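Local coordinates for protein glycosyl hydrolase (Bacteroides ovatus, PDB 3QC2) that probably belongs to the five-bladed beta-propeller glycoside-active enzymes, its chain folded largely into beta-strands, at residues A[306-311]-A[359-364]. Sequence-based numbering, arbitrary orientation.
Sequences FFRPMD and KADPLP
In this chain, whose family is consistent with a five-bladed beta-propeller, the C-terminal tail runs as an extended strap past the loop between strands 298-301 and 324-332. Ala360 starts the contact, its CB 3.5 Å from Phe306 O. Phe306 O also accepts a hydrogen bond from Asp361 N (3.3 Å), which stands above the carbonyl plane rather than on a lone pair. Asp361 then turns its carboxylate into the loop: CG lies beside its own backbone N (chi1 -77°), and Asp361 OD2 takes the amide of Arg308 on its anti lone pair in a short, nearly straight bond (Arg308 N to OD2 2.8 Å, 174°). The same oxygen forms a salt bridge with Arg21, so the buried carboxylate probably stays ionised, while Met310 CG (a selenomethionine) passes 3.5 Å from Asp361 OD2. Pro362 offers its carbonyl to the extended Arg308 side chain, which grips it side-on with NE and NH2, O lying close to the guanidinium plane. Pro364, whose terminal carboxylate pairs with Lys7, ends the contact. The Arg308 guanidinium lies between Met310 SE, 3.6 Å above the centre of one face, and Pro364 CB, 3.7 Å from the plane on the opposite face, offset toward the rim.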
ATOM      1  N   PHE A 306     -11.753  -7.297  -7.700  1.00 20.15           N
ATOM      2  CA  PHE A 306     -12.968  -6.770  -7.019  1.00 20.56           C
ATOM      3  C   PHE A 306     -13.092  -5.278  -7.185  1.00 20.76           C
ATOM      4  O   PHE A 306     -14.155  -4.724  -6.972  1.00 21.21           O
ATOM      5  CB  PHE A 306     -12.953  -7.108  -5.521  1.00 20.41           C
ATOM      6  CG  PHE A 306     -11.988  -6.276  -4.716  1.00 20.14           C
ATOM      7  CD1 PHE A 306     -10.648  -6.678  -4.554  1.00 19.44           C
ATOM      8  CD2 PHE A 306     -12.415  -5.095  -4.096  1.00 19.84           C
ATOM      9  CE1 PHE A 306      -9.747  -5.905  -3.794  1.00 19.12           C
ATOM     10  CE2 PHE A 306     -11.527  -4.323  -3.345  1.00 19.79           C
ATOM     11  CZ  PHE A 306     -10.179  -4.732  -3.194  1.00 19.78           C
ATOM     12  N   PHE A 307     -11.978  -4.627  -7.546  1.00 20.83           N
ATOM     13  CA  PHE A 307     -11.928  -3.182  -7.735  1.00 21.02           C
ATOM     14  C   PHE A 307     -10.963  -2.882  -8.880  1.00 21.20           C
ATOM     15  O   PHE A 307      -9.833  -3.353  -8.877  1.00 20.07           O
ATOM     16  CB  PHE A 307     -11.455  -2.512  -6.437  1.00 20.77           C
ATOM     17  CG  PHE A 307     -11.663  -1.028  -6.400  1.00 20.73           C
ATOM     18  CD1 PHE A 307     -12.907  -0.499  -6.050  1.00 20.88           C
ATOM     19  CD2 PHE A 307     -10.623  -0.155  -6.678  1.00 20.32           C
ATOM     20  CE1 PHE A 307     -13.118   0.897  -5.996  1.00 20.66           C
ATOM     21  CE2 PHE A 307     -10.827   1.241  -6.627  1.00 20.93           C
ATOM     22  CZ  PHE A 307     -12.099   1.753  -6.275  1.00 20.68           C
ATOM     23  N   ARG A 308     -11.425  -2.105  -9.862  1.00 22.31           N
ATOM     24  CA  ARG A 308     -10.603  -1.749 -11.040  1.00 22.78           C
ATOM     25  C   ARG A 308     -10.961  -0.346 -11.531  1.00 24.01           C
ATOM     26  O   ARG A 308     -11.938   0.241 -11.056  1.00 24.04           O
ATOM     27  CB  ARG A 308     -10.812  -2.773 -12.152  1.00 22.72           C
ATOM     28  CG  ARG A 308     -12.226  -2.829 -12.718  1.00 22.98           C
ATOM     29  CD  ARG A 308     -12.342  -3.956 -13.714  1.00 22.67           C
ATOM     30  NE  ARG A 308     -13.668  -4.051 -14.309  1.00 22.19           N
ATOM     31  CZ  ARG A 308     -14.076  -3.373 -15.389  1.00 23.33           C
ATOM     32  NH1 ARG A 308     -13.263  -2.504 -16.020  1.00 22.92           N
ATOM     33  NH2 ARG A 308     -15.314  -3.550 -15.840  1.00 23.92           N
ATOM     34  N   PRO A 309     -10.160   0.209 -12.479  1.00 25.19           N
ATOM     35  CA  PRO A 309     -10.469   1.543 -13.008  1.00 26.58           C
ATOM     36  C   PRO A 309     -11.823   1.595 -13.672  1.00 28.18           C
ATOM     37  O   PRO A 309     -12.088   0.819 -14.587  1.00 28.79           O
ATOM     38  CB  PRO A 309      -9.351   1.780 -14.032  1.00 26.63           C
ATOM     39  CG  PRO A 309      -8.227   0.978 -13.536  1.00 25.67           C
ATOM     40  CD  PRO A 309      -8.836  -0.252 -12.924  1.00 24.93           C
HETATM   41  N   MSE A 310     -12.683   2.498 -13.195  1.00 29.70           N
HETATM   42  CA  MSE A 310     -14.049   2.669 -13.744  1.00 31.28           C
HETATM   43  C   MSE A 310     -14.359   4.109 -14.125  1.00 32.81           C
HETATM   44  O   MSE A 310     -15.003   4.356 -15.132  1.00 33.84           O
HETATM   45  CB  MSE A 310     -15.093   2.223 -12.717  1.00 31.27           C
HETATM   46  CG  MSE A 310     -15.045   0.749 -12.330  1.00 30.82           C
HETATM   47 SE   MSE A 310     -15.497  -0.443 -13.777  0.75 31.30          SE
HETATM   48  CE  MSE A 310     -17.292   0.249 -14.196  1.00 30.59           C
ATOM     49  N   ASP A 311     -13.919   5.054 -13.297  1.00 33.73           N
ATOM     50  CA  ASP A 311     -14.205   6.464 -13.508  1.00 35.07           C
ATOM     51  C   ASP A 311     -13.027   7.221 -14.117  1.00 35.69           C
ATOM     52  O   ASP A 311     -11.879   6.753 -14.087  1.00 34.91           O
ATOM     53  CB  ASP A 311     -14.635   7.100 -12.184  1.00 35.21           C
ATOM     54  CG  ASP A 311     -15.941   6.474 -11.621  1.00 36.23           C
ATOM     55  OD1 ASP A 311     -16.626   5.716 -12.365  1.00 37.22           O
ATOM     56  OD2 ASP A 311     -16.279   6.753 -10.439  1.00 36.97           O
ATOM     57  N   LYS A 359     -22.389  -4.306  -4.657  1.00 31.56           N
ATOM     58  CA  LYS A 359     -21.742  -5.199  -5.610  1.00 31.22           C
ATOM     59  C   LYS A 359     -20.332  -4.695  -5.884  1.00 29.79           C
ATOM     60  O   LYS A 359     -20.050  -3.506  -5.717  1.00 29.46           O
ATOM     61  CB  LYS A 359     -22.523  -5.253  -6.922  1.00 32.00           C
ATOM     62  CG  LYS A 359     -23.924  -5.861  -6.798  1.00 34.40           C
ATOM     63  CD  LYS A 359     -24.701  -5.750  -8.116  1.00 36.45           C
ATOM     64  CE  LYS A 359     -26.111  -6.321  -7.980  1.00 38.81           C
ATOM     65  NZ  LYS A 359     -26.925  -6.092  -9.223  1.00 40.49           N
ATOM     66  N   ALA A 360     -19.442  -5.600  -6.282  1.00 28.73           N
ATOM     67  CA  ALA A 360     -18.070  -5.211  -6.641  1.00 27.63           C
ATOM     68  C   ALA A 360     -18.110  -4.588  -8.041  1.00 27.40           C
ATOM     69  O   ALA A 360     -19.178  -4.524  -8.670  1.00 27.78           O
ATOM     70  CB  ALA A 360     -17.170  -6.392  -6.618  1.00 27.09           C
ATOM     71  N   ASP A 361     -16.976  -4.102  -8.524  1.00 26.71           N
ATOM     72  CA  ASP A 361     -16.935  -3.547  -9.875  1.00 26.84           C
ATOM     73  C   ASP A 361     -17.324  -4.670 -10.815  1.00 27.28           C
ATOM     74  O   ASP A 361     -16.885  -5.816 -10.631  1.00 26.77           O
ATOM     75  CB  ASP A 361     -15.540  -3.000 -10.236  1.00 26.34           C
ATOM     76  CG  ASP A 361     -15.243  -1.646  -9.595  1.00 25.56           C
ATOM     77  OD1 ASP A 361     -16.180  -0.967  -9.154  1.00 26.25           O
ATOM     78  OD2 ASP A 361     -14.068  -1.247  -9.563  1.00 24.50           O
ATOM     79  N   PRO A 362     -18.169  -4.371 -11.807  1.00 28.09           N
ATOM     80  CA  PRO A 362     -18.588  -5.426 -12.716  1.00 28.53           C
ATOM     81  C   PRO A 362     -17.460  -5.894 -13.616  1.00 28.24           C
ATOM     82  O   PRO A 362     -16.473  -5.204 -13.786  1.00 27.72           O
ATOM     83  CB  PRO A 362     -19.705  -4.764 -13.531  1.00 29.41           C
ATOM     84  CG  PRO A 362     -19.416  -3.324 -13.469  1.00 29.56           C
ATOM     85  CD  PRO A 362     -18.784  -3.076 -12.139  1.00 28.66           C
ATOM     86  N   LEU A 363     -17.615  -7.081 -14.174  1.00 28.82           N
ATOM     87  CA  LEU A 363     -16.627  -7.622 -15.079  1.00 28.78           C
ATOM     88  C   LEU A 363     -16.722  -6.818 -16.372  1.00 29.41           C
ATOM     89  O   LEU A 363     -17.789  -6.327 -16.705  1.00 30.05           O
ATOM     90  CB  LEU A 363     -16.896  -9.098 -15.349  1.00 28.98           C
ATOM     91  CG  LEU A 363     -17.049 -10.007 -14.124  1.00 28.74           C
ATOM     92  CD1 LEU A 363     -17.317 -11.443 -14.573  1.00 28.41           C
ATOM     93  CD2 LEU A 363     -15.811  -9.920 -13.197  1.00 26.19           C
ATOM     94  N   PRO A 364     -15.605  -6.667 -17.093  1.00 29.54           N
ATOM     95  CA  PRO A 364     -15.623  -5.898 -18.355  1.00 30.28           C
ATOM     96  C   PRO A 364     -16.411  -6.606 -19.479  1.00 31.12           C
ATOM     97  O   PRO A 364     -16.532  -7.832 -19.505  1.00 31.25           O
ATOM     98  CB  PRO A 364     -14.142  -5.795 -18.718  1.00 29.91           C
ATOM     99  CG  PRO A 364     -13.513  -6.962 -18.076  1.00 29.49           C
ATOM    100  CD  PRO A 364     -14.283  -7.246 -16.822  1.00 28.97           C
ATOM    101  OXT PRO A 364     -16.948  -5.967 -20.379  1.00 31.89           O
TER
HETATM  102  O   HOH W   1     -13.852  -5.916 -11.642  1.00 27.36           O